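Local coordinates for histone-lysine N-methyltransferase family member SUVH9 (PDB 4NJ5), which acts in gene silencing and, lacking methyltransferase activity itself, may bind methylated DNA and recruit RNA polymerase V to chromatin in RNA-directed DNA methylation, at residues A[192-197]-A[224-229]. Sequence-based numbering, arbitrary orientation.
Sequences VYDGLF and QAEMGS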
loop_
_atom_site.group_PDB
_atom_site.type_symbol
_atom_site.label_atom_id
_atom_site.label_comp_id
_atom_site.label_asym_id
_atom_site.label_seq_id
_atom_site.Cartn_x
_atom_site.Cartn_y
_atom_site.Cartn_z
ATOM N N VAL A 192 -9.037 -6.326 -5.350
ATOM C CA VAL A 192 -9.297 -6.535 -3.935
ATOM C C VAL A 192 -9.952 -7.891 -3.687
ATOM O O VAL A 192 -10.854 -8.306 -4.411
ATOM C CB VAL A 192 -10.140 -5.385 -3.332
ATOM C CG1 VAL A 192 -11.496 -5.282 -4.015
ATOM C CG2 VAL A 192 -10.294 -5.569 -1.827
ATOM N N TYR A 193 -9.468 -8.594 -2.672
ATOM C CA TYR A 193 -10.014 -9.894 -2.320
ATOM C C TYR A 193 -11.267 -9.717 -1.466
ATOM O O TYR A 193 -11.223 -9.078 -0.421
ATOM C CB TYR A 193 -8.951 -10.711 -1.589
ATOM C CG TYR A 193 -9.438 -12.029 -1.043
ATOM C CD1 TYR A 193 -10.007 -12.982 -1.877
ATOM C CD2 TYR A 193 -9.304 -12.333 0.307
ATOM C CE1 TYR A 193 -10.447 -14.196 -1.379
ATOM C CE2 TYR A 193 -9.739 -13.543 0.814
ATOM C CZ TYR A 193 -10.307 -14.470 -0.033
ATOM O OH TYR A 193 -10.743 -15.671 0.468
ATOM N N ASP A 194 -12.387 -10.271 -1.923
ATOM C CA ASP A 194 -13.657 -10.123 -1.213
ATOM C C ASP A 194 -14.092 -11.388 -0.476
ATOM O O ASP A 194 -15.195 -11.446 0.064
ATOM C CB ASP A 194 -14.772 -9.673 -2.165
ATOM C CG ASP A 194 -14.771 -8.173 -2.406
ATOM O OD1 ASP A 194 -14.188 -7.430 -1.584
ATOM O OD2 ASP A 194 -15.367 -7.737 -3.416
ATOM N N GLY A 195 -13.236 -12.404 -0.460
ATOM C CA GLY A 195 -13.528 -13.605 0.300
ATOM C C GLY A 195 -14.174 -14.737 -0.479
ATOM O O GLY A 195 -13.955 -14.895 -1.685
ATOM N N LEU A 196 -14.988 -15.522 0.223
ATOM C CA LEU A 196 -15.521 -16.768 -0.313
ATOM C C LEU A 196 -17.004 -16.691 -0.659
ATOM O O LEU A 196 -17.809 -16.149 0.095
ATOM C CB LEU A 196 -15.269 -17.911 0.673
ATOM C CG LEU A 196 -13.799 -18.109 1.047
ATOM C CD1 LEU A 196 -13.636 -19.186 2.109
ATOM C CD2 LEU A 196 -12.984 -18.440 -0.196
ATOM N N PHE A 197 -17.348 -17.245 -1.814
ATOM C CA PHE A 197 -18.713 -17.278 -2.306
ATOM C C PHE A 197 -19.018 -18.713 -2.708
ATOM O O PHE A 197 -18.108 -19.490 -2.975
ATOM C CB PHE A 197 -18.854 -16.381 -3.540
ATOM C CG PHE A 197 -18.898 -14.904 -3.236
ATOM C CD1 PHE A 197 -17.796 -14.248 -2.709
ATOM C CD2 PHE A 197 -20.037 -14.166 -3.518
ATOM C CE1 PHE A 197 -17.836 -12.888 -2.451
ATOM C CE2 PHE A 197 -20.089 -12.810 -3.256
ATOM C CZ PHE A 197 -18.985 -12.168 -2.724
ATOM N N GLN A 224 -18.245 -13.669 7.257
ATOM C CA GLN A 224 -16.926 -13.162 6.892
ATOM C C GLN A 224 -16.796 -11.679 7.201
ATOM O O GLN A 224 -17.793 -10.976 7.362
ATOM C CB GLN A 224 -16.649 -13.392 5.405
ATOM C CG GLN A 224 -16.414 -14.839 5.017
ATOM C CD GLN A 224 -16.217 -14.999 3.525
ATOM O OE1 GLN A 224 -15.107 -15.246 3.054
ATOM N NE2 GLN A 224 -17.298 -14.851 2.769
ATOM N N ALA A 225 -15.558 -11.207 7.279
ATOM C CA ALA A 225 -15.292 -9.786 7.436
ATOM C C ALA A 225 -15.847 -9.017 6.244
ATOM O O ALA A 225 -16.063 -9.589 5.170
ATOM C CB ALA A 225 -13.802 -9.541 7.572
ATOM N N GLU A 226 -16.078 -7.721 6.446
ATOM C CA GLU A 226 -16.584 -6.836 5.406
ATOM C C GLU A 226 -15.740 -6.952 4.139
ATOM O O GLU A 226 -14.518 -7.068 4.205
ATOM C CB GLU A 226 -16.580 -5.383 5.901
ATOM C CG GLU A 226 -17.305 -4.399 4.988
ATOM C CD GLU A 226 -17.205 -2.955 5.465
ATOM O OE1 GLU A 226 -16.518 -2.698 6.477
ATOM O OE2 GLU A 226 -17.811 -2.072 4.821
ATOM N N MET A 227 -16.400 -6.929 2.988
ATOM C CA MET A 227 -15.698 -6.971 1.716
ATOM C C MET A 227 -14.828 -5.736 1.525
ATOM O O MET A 227 -15.200 -4.631 1.920
ATOM C CB MET A 227 -16.690 -7.093 0.561
ATOM C CG MET A 227 -17.372 -8.439 0.484
ATOM S SD MET A 227 -18.420 -8.606 -0.969
ATOM C CE MET A 227 -19.522 -7.214 -0.725
ATOM N N GLY A 228 -13.666 -5.934 0.914
ATOM C CA GLY A 228 -12.757 -4.841 0.630
ATOM C C GLY A 228 -13.290 -3.882 -0.417
ATOM O O GLY A 228 -13.021 -2.684 -0.352
ATOM N N SER A 229 -14.043 -4.397 -1.388
ATOM C CA SER A 229 -14.610 -3.533 -2.425
ATOM C C SER A 229 -15.591 -2.514 -1.827
ATOM O O SER A 229 -15.652 -1.362 -2.263
ATOM C CB SER A 229 -15.260 -4.356 -3.549
ATOM O OG SER A 229 -16.238 -5.255 -3.058
#
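A carboxylate from a neighbouring strand can hold the first-turn N-H groups of a helix, which lack acceptors within it; strand 190-206 of the SRA domain of SUVH9 does this for the start of helix 228-240. Met227 is the N-cap residue, and Asp194 reaches across from the strand to the first turn. Asp194 OD1 accepts a hydrogen bond from Ser229 N at 3.0 Å, while Ser229 OG donates to Asp194 OD2 at 2.7 Å, so both carboxylate oxygens grip one residue. Gly228 lets the helix start come close: Val192 CG2 lies 3.6 Å from Gly228 CA, where a CB would collide with it. Further along the strand, the Gln224 side-chain amide mimics a strand partner, Gln224 OE1 accepting Leu196 N (2.8 Å) and Gln224 NE2 donating to Leu196 O (3.0 Å). A CB on Gly195 would strike Gln224 OE1, and its backbone angles also disfavour any side chain. Between these polar sites, Met227 SD makes a Met-aromatic contact at the ring edge of Phe197, 4.0 Å from Phe197 CZ. Phe197 also packs on Leu218 of strand 212-220. Arg178 of strand 174-180, which pairs with this part of strand 190-206, forms a salt bridge with Asp194 OD2 and touches Met227 and Ser229.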